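Local coordinates for protein flavohemoglobin (Malassezia yamatoensis, PDB 6O0A) that probably detoxifies nitric oxide as a dioxygenase, joining a heme-binding globin domain to a reductase that carries FAD and has an NAD-binding region, at residues A[18-23]-A[144-149]; A[174-179]-A[187-192]. One frame throughout, in Å; residues are numbered along the deposited sequence.

Contact 1 of 2, residues A[18-23]-A[144-149]; sequences SGLSTK and TEVYWL. With HEM (protoporphyrin IX containing Fe), chain C.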
loop_
_atom_site.group_PDB
_atom_site.type_symbol
_atom_site.label_atom_id
_atom_site.label_comp_id
_atom_site.label_asym_id
_atom_site.label_seq_id
_atom_site.Cartn_x
_atom_site.Cartn_y
_atom_site.Cartn_z
ATOM N N SER A 18 27.760 7.041 3.674
ATOM C CA SER A 18 28.076 8.149 2.774
ATOM C C SER A 18 26.820 8.667 2.076
ATOM O O SER A 18 26.175 7.930 1.338
ATOM C CB SER A 18 29.120 7.722 1.735
ATOM O OG SER A 18 30.439 8.039 2.159
ATOM N N GLY A 19 26.479 9.937 2.319
ATOM C CA GLY A 19 25.318 10.563 1.713
ATOM C C GLY A 19 25.595 11.058 0.308
ATOM O O GLY A 19 26.414 10.492 -0.426
ATOM N N LEU A 20 24.904 12.131 -0.082
ATOM C CA LEU A 20 25.113 12.703 -1.411
ATOM C C LEU A 20 26.382 13.540 -1.413
ATOM O O LEU A 20 26.541 14.449 -0.588
ATOM C CB LEU A 20 23.928 13.559 -1.852
ATOM C CG LEU A 20 24.060 14.059 -3.297
ATOM C CD1 LEU A 20 24.082 12.889 -4.274
ATOM C CD2 LEU A 20 22.968 15.064 -3.662
ATOM N N SER A 21 27.279 13.231 -2.346
ATOM C CA SER A 21 28.587 13.868 -2.401
ATOM C C SER A 21 28.483 15.363 -2.699
ATOM O O SER A 21 27.584 15.826 -3.404
ATOM C CB SER A 21 29.454 13.206 -3.466
ATOM O OG SER A 21 29.012 13.579 -4.771
ATOM N N THR A 22 29.444 16.114 -2.158
ATOM C CA THR A 22 29.560 17.534 -2.467
ATOM C C THR A 22 29.653 17.766 -3.970
ATOM O O THR A 22 29.104 18.742 -4.494
ATOM C CB THR A 22 30.785 18.102 -1.751
ATOM O OG1 THR A 22 30.623 17.913 -0.336
ATOM C CG2 THR A 22 30.968 19.580 -2.065
ATOM N N LYS A 23 30.338 16.873 -4.679
ATOM C CA LYS A 23 30.459 17.023 -6.128
ATOM C C LYS A 23 29.095 16.966 -6.807
ATOM O O LYS A 23 28.827 17.726 -7.749
ATOM C CB LYS A 23 31.378 15.935 -6.677
ATOM C CG LYS A 23 31.682 16.015 -8.167
ATOM C CD LYS A 23 32.581 14.845 -8.546
ATOM C CE LYS A 23 33.351 15.087 -9.843
ATOM N NZ LYS A 23 32.572 14.709 -11.050
ATOM N N THR A 144 23.257 8.961 -11.079
ATOM C CA THR A 144 23.636 7.606 -10.693
ATOM C C THR A 144 23.909 7.514 -9.193
ATOM O O THR A 144 23.498 6.549 -8.538
ATOM C CB THR A 144 24.847 7.169 -11.516
ATOM O OG1 THR A 144 24.458 7.106 -12.896
ATOM C CG2 THR A 144 25.372 5.812 -11.061
ATOM N N GLU A 145 24.602 8.511 -8.628
ATOM C CA GLU A 145 24.833 8.514 -7.190
ATOM C C GLU A 145 23.512 8.537 -6.427
ATOM O O GLU A 145 23.334 7.784 -5.462
ATOM C CB GLU A 145 25.695 9.709 -6.791
ATOM C CG GLU A 145 26.089 9.645 -5.316
ATOM C CD GLU A 145 26.943 10.814 -4.859
ATOM O OE1 GLU A 145 27.518 11.521 -5.716
ATOM O OE2 GLU A 145 27.032 11.022 -3.630
ATOM N N VAL A 146 22.580 9.396 -6.855
ATOM C CA VAL A 146 21.254 9.465 -6.245
ATOM C C VAL A 146 20.566 8.109 -6.322
ATOM O O VAL A 146 20.043 7.603 -5.324
ATOM C CB VAL A 146 20.409 10.563 -6.923
ATOM C CG1 VAL A 146 18.962 10.553 -6.410
ATOM C CG2 VAL A 146 21.034 11.927 -6.710
ATOM N N TYR A 147 20.584 7.483 -7.506
ATOM C CA TYR A 147 19.951 6.178 -7.656
ATOM C C TYR A 147 20.516 5.168 -6.662
ATOM O O TYR A 147 19.764 4.438 -6.010
ATOM C CB TYR A 147 20.117 5.647 -9.086
ATOM C CG TYR A 147 19.484 4.269 -9.257
ATOM C CD1 TYR A 147 20.197 3.097 -8.985
ATOM C CD2 TYR A 147 18.157 4.144 -9.649
ATOM C CE1 TYR A 147 19.604 1.833 -9.118
ATOM C CE2 TYR A 147 17.557 2.886 -9.789
ATOM C CZ TYR A 147 18.286 1.742 -9.513
ATOM O OH TYR A 147 17.680 0.502 -9.649
ATOM N N TRP A 148 21.842 5.070 -6.567
ATOM C CA TRP A 148 22.407 3.998 -5.754
ATOM C C TRP A 148 22.284 4.271 -4.260
ATOM O O TRP A 148 22.196 3.322 -3.472
ATOM C CB TRP A 148 23.860 3.729 -6.167
ATOM C CG TRP A 148 23.865 2.932 -7.446
ATOM C CD1 TRP A 148 24.315 3.331 -8.670
ATOM C CD2 TRP A 148 23.305 1.624 -7.632
ATOM N NE1 TRP A 148 24.102 2.337 -9.600
ATOM C CE2 TRP A 148 23.482 1.280 -8.986
ATOM C CE3 TRP A 148 22.688 0.701 -6.777
ATOM C CZ2 TRP A 148 23.062 0.054 -9.506
ATOM C CZ3 TRP A 148 22.274 -0.513 -7.295
ATOM C CH2 TRP A 148 22.459 -0.823 -8.645
ATOM N N LEU A 149 22.255 5.539 -3.847
ATOM C CA LEU A 149 21.945 5.838 -2.452
ATOM C C LEU A 149 20.579 5.289 -2.081
ATOM O O LEU A 149 20.405 4.683 -1.016
ATOM C CB LEU A 149 21.976 7.344 -2.215
ATOM C CG LEU A 149 23.336 8.014 -2.082
ATOM C CD1 LEU A 149 23.151 9.515 -2.027
ATOM C CD2 LEU A 149 24.018 7.506 -0.828
HETATM C CHA HEM C . 6.508 -0.247 -6.760
HETATM C CHB HEM C . 10.285 2.796 -6.239
HETATM C CHC HEM C . 13.293 -0.687 -7.779
HETATM C CHD HEM C . 9.474 -3.456 -8.910
HETATM C C1A HEM C . 7.270 0.870 -6.463
HETATM C C2A HEM C . 6.777 2.124 -5.937
HETATM C C3A HEM C . 7.815 2.956 -5.788
HETATM C C4A HEM C . 9.010 2.269 -6.236
HETATM C CMA HEM C . 7.777 4.405 -5.261
HETATM C CAA HEM C . 5.304 2.417 -5.579
HETATM C CBA HEM C . 5.154 1.979 -4.124
HETATM C CGA HEM C . 3.719 2.141 -3.684
HETATM O O1A HEM C . 2.809 1.652 -4.399
HETATM O O2A HEM C . 3.483 2.755 -2.616
HETATM C C1B HEM C . 11.435 2.121 -6.601
HETATM C C2B HEM C . 12.784 2.655 -6.572
HETATM C C3B HEM C . 13.619 1.695 -7.016
HETATM C C4B HEM C . 12.821 0.521 -7.314
HETATM C CMB HEM C . 13.111 4.094 -6.127
HETATM C CAB HEM C . 15.160 1.731 -7.175
HETATM C CBB HEM C . 15.968 2.646 -6.614
HETATM C C1C HEM C . 12.509 -1.718 -8.254
HETATM C C2C HEM C . 13.002 -2.902 -8.910
HETATM C C3C HEM C . 11.952 -3.681 -9.226
HETATM C C4C HEM C . 10.760 -2.989 -8.787
HETATM C CMC HEM C . 14.508 -3.168 -9.139
HETATM C CAC HEM C . 11.901 -5.043 -9.969
HETATM C CBC HEM C . 12.828 -5.409 -10.874
HETATM C C1D HEM C . 8.354 -2.819 -8.416
HETATM C C2D HEM C . 7.001 -3.330 -8.538
HETATM C C3D HEM C . 6.178 -2.455 -7.963
HETATM C C4D HEM C . 6.971 -1.355 -7.440
HETATM C CMD HEM C . 6.626 -4.655 -9.240
HETATM C CAD HEM C . 4.644 -2.598 -7.869
HETATM C CBD HEM C . 4.020 -1.579 -8.819
HETATM C CGD HEM C . 4.038 -2.068 -10.250
HETATM O O1D HEM C . 3.627 -3.231 -10.509
HETATM O O2D HEM C . 4.446 -1.278 -11.146
HETATM N NA HEM C . 8.640 0.996 -6.634
HETATM N NB HEM C . 11.497 0.824 -7.058
HETATM N NC HEM C . 11.132 -1.799 -8.184
HETATM N ND HEM C . 8.302 -1.621 -7.732
HETATM FE FE HEM C . 9.931 -0.497 -7.146
#
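The N-terminal loop before helix 25-53 docks on helix 137-163, the last helix of the globin fold, through hydrogen bonds from Ser21 to Glu145 and apolar packing of Leu20. The Glu145 carboxylate takes two hydrogen bonds from Ser21. The backbone N of Ser21 reaches Glu145 OE2 at 2.6 Å, 25° out of the carboxylate plane. Ser21 OG donates a hydrogen bond to Glu145 OE1 at 2.7 Å, on its syn lone pair. Glu145 reaches that far because CG stands anti to the backbone N (chi1 -173°) and the chain runs on extended. Ser24 OG also bonds Glu145 OE1, and Ser21 OG is bonded by Ser24 N, so Ser24, the residue just before helix 25-53, joins the same network. Leu20 packs beside this polar pair. Its CD1 lies 4.0 Å from Val146 CG2, and its side chain also touches Ile87 and Leu88 of helix 75-89. The helix carries the loop on one side and the heme on another: Tyr147 CE2 is 3.6 Å from heme CBB. One turn on from Glu145, Leu149 CD1 sits 3.7 Å from the backbone N of Leu20.

Contact 2 of 2, residues A[174-179]-A[187-192]; sequences FKLVKR and VDMVFE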
loop_
_atom_site.group_PDB
_atom_site.type_symbol
_atom_site.label_atom_id
_atom_site.label_comp_id
_atom_site.label_asym_id
_atom_site.label_seq_id
_atom_site.Cartn_x
_atom_site.Cartn_y
_atom_site.Cartn_z
ATOM N N PHE A 174 -1.599 -21.603 -1.629
ATOM C CA PHE A 174 -2.742 -21.650 -0.729
ATOM C C PHE A 174 -3.965 -22.180 -1.463
ATOM O O PHE A 174 -4.087 -22.039 -2.684
ATOM C CB PHE A 174 -3.066 -20.260 -0.144
ATOM C CG PHE A 174 -2.185 -19.871 1.010
ATOM C CD1 PHE A 174 -0.847 -19.561 0.805
ATOM C CD2 PHE A 174 -2.692 -19.814 2.301
ATOM C CE1 PHE A 174 -0.021 -19.206 1.866
ATOM C CE2 PHE A 174 -1.873 -19.460 3.377
ATOM C CZ PHE A 174 -0.534 -19.149 3.153
ATOM N N LYS A 175 -4.875 -22.775 -0.702
ATOM C CA LYS A 175 -6.135 -23.273 -1.226
ATOM C C LYS A 175 -7.279 -22.399 -0.719
ATOM O O LYS A 175 -7.313 -22.008 0.455
ATOM C CB LYS A 175 -6.343 -24.737 -0.814
ATOM C CG LYS A 175 -7.708 -25.323 -1.163
ATOM C CD LYS A 175 -8.077 -26.433 -0.183
ATOM C CE LYS A 175 -8.195 -27.778 -0.864
ATOM N NZ LYS A 175 -8.687 -28.827 0.083
ATOM N N LEU A 176 -8.213 -22.088 -1.607
ATOM C CA LEU A 176 -9.403 -21.334 -1.221
ATOM C C LEU A 176 -10.367 -22.284 -0.512
ATOM O O LEU A 176 -10.871 -23.236 -1.118
ATOM C CB LEU A 176 -10.031 -20.686 -2.457
ATOM C CG LEU A 176 -11.332 -19.924 -2.190
ATOM C CD1 LEU A 176 -11.121 -18.762 -1.178
ATOM C CD2 LEU A 176 -11.929 -19.384 -3.495
ATOM N N VAL A 177 -10.616 -22.053 0.779
ATOM C CA VAL A 177 -11.465 -22.953 1.557
ATOM C C VAL A 177 -12.845 -22.376 1.847
ATOM O O VAL A 177 -13.764 -23.152 2.157
ATOM C CB VAL A 177 -10.784 -23.392 2.874
ATOM C CG1 VAL A 177 -9.461 -24.118 2.584
ATOM C CG2 VAL A 177 -10.565 -22.198 3.810
ATOM N N LYS A 178 -13.025 -21.058 1.767
ATOM C CA LYS A 178 -14.333 -20.462 2.005
ATOM C C LYS A 178 -14.466 -19.188 1.181
ATOM O O LYS A 178 -13.546 -18.371 1.125
ATOM C CB LYS A 178 -14.563 -20.157 3.489
ATOM C CG LYS A 178 -16.003 -19.798 3.819
ATOM C CD LYS A 178 -16.192 -19.565 5.315
ATOM C CE LYS A 178 -17.667 -19.399 5.659
ATOM N NZ LYS A 178 -17.854 -19.141 7.107
ATOM N N ARG A 179 -15.632 -19.019 0.562
ATOM C CA ARG A 179 -15.895 -17.887 -0.318
ATOM C C ARG A 179 -17.319 -17.415 -0.063
ATOM O O ARG A 179 -18.264 -18.190 -0.226
ATOM C CB ARG A 179 -15.703 -18.308 -1.778
ATOM C CG ARG A 179 -15.891 -17.214 -2.787
ATOM C CD ARG A 179 -16.267 -17.808 -4.134
ATOM N NE ARG A 179 -16.432 -16.747 -5.115
ATOM C CZ ARG A 179 -17.581 -16.121 -5.341
ATOM N NH1 ARG A 179 -18.675 -16.454 -4.662
ATOM N NH2 ARG A 179 -17.632 -15.159 -6.246
ATOM N N VAL A 187 -16.389 -9.961 -2.149
ATOM C CA VAL A 187 -16.299 -11.384 -1.839
ATOM C C VAL A 187 -15.259 -11.571 -0.737
ATOM O O VAL A 187 -14.106 -11.146 -0.879
ATOM C CB VAL A 187 -15.955 -12.211 -3.089
ATOM C CG1 VAL A 187 -15.859 -13.689 -2.741
ATOM C CG2 VAL A 187 -17.009 -11.981 -4.175
ATOM N N ASP A 188 -15.690 -12.191 0.360
ATOM C CA ASP A 188 -14.877 -12.476 1.540
ATOM C C ASP A 188 -14.296 -13.882 1.393
ATOM O O ASP A 188 -15.049 -14.864 1.306
ATOM C CB ASP A 188 -15.789 -12.342 2.771
ATOM C CG ASP A 188 -15.081 -12.588 4.097
ATOM O OD1 ASP A 188 -13.855 -12.802 4.115
ATOM O OD2 ASP A 188 -15.778 -12.561 5.148
ATOM N N MET A 189 -12.960 -13.976 1.305
ATOM C CA MET A 189 -12.280 -15.209 0.901
ATOM C C MET A 189 -11.324 -15.671 1.992
ATOM O O MET A 189 -10.539 -14.870 2.507
ATOM C CB MET A 189 -11.516 -14.973 -0.404
ATOM C CG MET A 189 -12.441 -14.423 -1.488
ATOM S SD MET A 189 -11.560 -14.101 -3.039
ATOM C CE MET A 189 -11.223 -15.774 -3.567
ATOM N N VAL A 190 -11.372 -16.958 2.332
ATOM C CA VAL A 190 -10.473 -17.540 3.329
ATOM C C VAL A 190 -9.602 -18.594 2.658
ATOM O O VAL A 190 -10.126 -19.520 2.028
ATOM C CB VAL A 190 -11.245 -18.167 4.501
ATOM C CG1 VAL A 190 -10.257 -18.782 5.511
ATOM C CG2 VAL A 190 -12.161 -17.121 5.184
ATOM N N PHE A 191 -8.278 -18.470 2.828
ATOM C CA PHE A 191 -7.293 -19.377 2.250
ATOM C C PHE A 191 -6.522 -20.117 3.342
ATOM O O PHE A 191 -6.272 -19.574 4.425
ATOM C CB PHE A 191 -6.275 -18.619 1.378
ATOM C CG PHE A 191 -6.859 -17.967 0.147
ATOM C CD1 PHE A 191 -7.412 -16.694 0.210
ATOM C CD2 PHE A 191 -6.823 -18.615 -1.071
ATOM C CE1 PHE A 191 -7.932 -16.087 -0.928
ATOM C CE2 PHE A 191 -7.337 -18.018 -2.213
ATOM C CZ PHE A 191 -7.902 -16.758 -2.139
ATOM N N GLU A 192 -6.106 -21.345 3.050
ATOM C CA GLU A 192 -5.229 -22.095 3.936
ATOM C C GLU A 192 -4.066 -22.658 3.141
ATOM O O GLU A 192 -4.171 -22.840 1.923
ATOM C CB GLU A 192 -5.988 -23.231 4.643
ATOM C CG GLU A 192 -6.941 -22.683 5.703
ATOM C CD GLU A 192 -7.768 -23.764 6.369
ATOM O OE1 GLU A 192 -7.537 -24.952 6.076
ATOM O OE2 GLU A 192 -8.648 -23.414 7.181
#
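Leu176 and Phe191 face each other in a beta hairpin, strand 171-181 against strand 186-193. They form a non-hydrogen-bonded antiparallel pair. Their side chains share a face of the sheet with Met189 and Arg179. Leu176 can be followed outward. CB lies 3.8 Å from CE2 of the Phe191 ring. CG is anti to the backbone N (chi1 177°), which turns the two methyls toward Met189. CD1 sits over the ring face of Phe191, 4.0 Å from the centroid and 14° off the normal, a CH-pi contact. The same methyl also touches Met189 CE and the carbonyl of Val190. CD2 ends against Met189 CE at 3.7 Å, and these two side chains cross at about a right angle.

Backbone bonds tie the strands on both sides of this pair. Lys175 and Glu192 exchange two: Lys175 N to Glu192 O is 2.7 Å, and Glu192 N to Lys175 O is 2.9 Å. Further along, Val190 O accepts twice, from Val177 N at 2.9 Å and from Lys178 N at 3.3 Å. Val177 is thus an extra residue, and the register shifts by one. At the bulge Val177 CG2 meets Val190 CG1, the two side chains crossing obliquely.

At the far end Val187 lies over one face of the Arg179 guanidinium, whose NH2 bonds Gln251 O. The polar end of Asp188 is held by a salt bridge to Arg235, and Glu192 OE2 is bonded by Gln233 NE2. Phe191 also packs on Ile236 and Ile261 of the flanking strands. Two residues of one strand opposite one of the other make a classic beta bulge, here in the six-stranded antiparallel sheet of the FAD-binding domain of the ferredoxin-reductase type.

Overall arrangement
Contact 1 and contact 2 lie on opposite sides of the chain's centre. Their centres are about 46 Å apart, and their nearest atoms about 29 Å. They share no helix, strand or sheet. Contact 1 belongs to the all-helical heme-binding globin part, and contact 2 to the antiparallel sheet of the FAD-binding part. Along the chain they come in series. The first closes on helix 137-163, and the next regular element, strand 171-181, opens the second. The passage from globin to reductase therefore falls between them. Each joins elements within one part of the chain, and neither bridges the two, consistent with a flavohemoglobin that joins a heme-binding globin part to a flavin-binding reductase part.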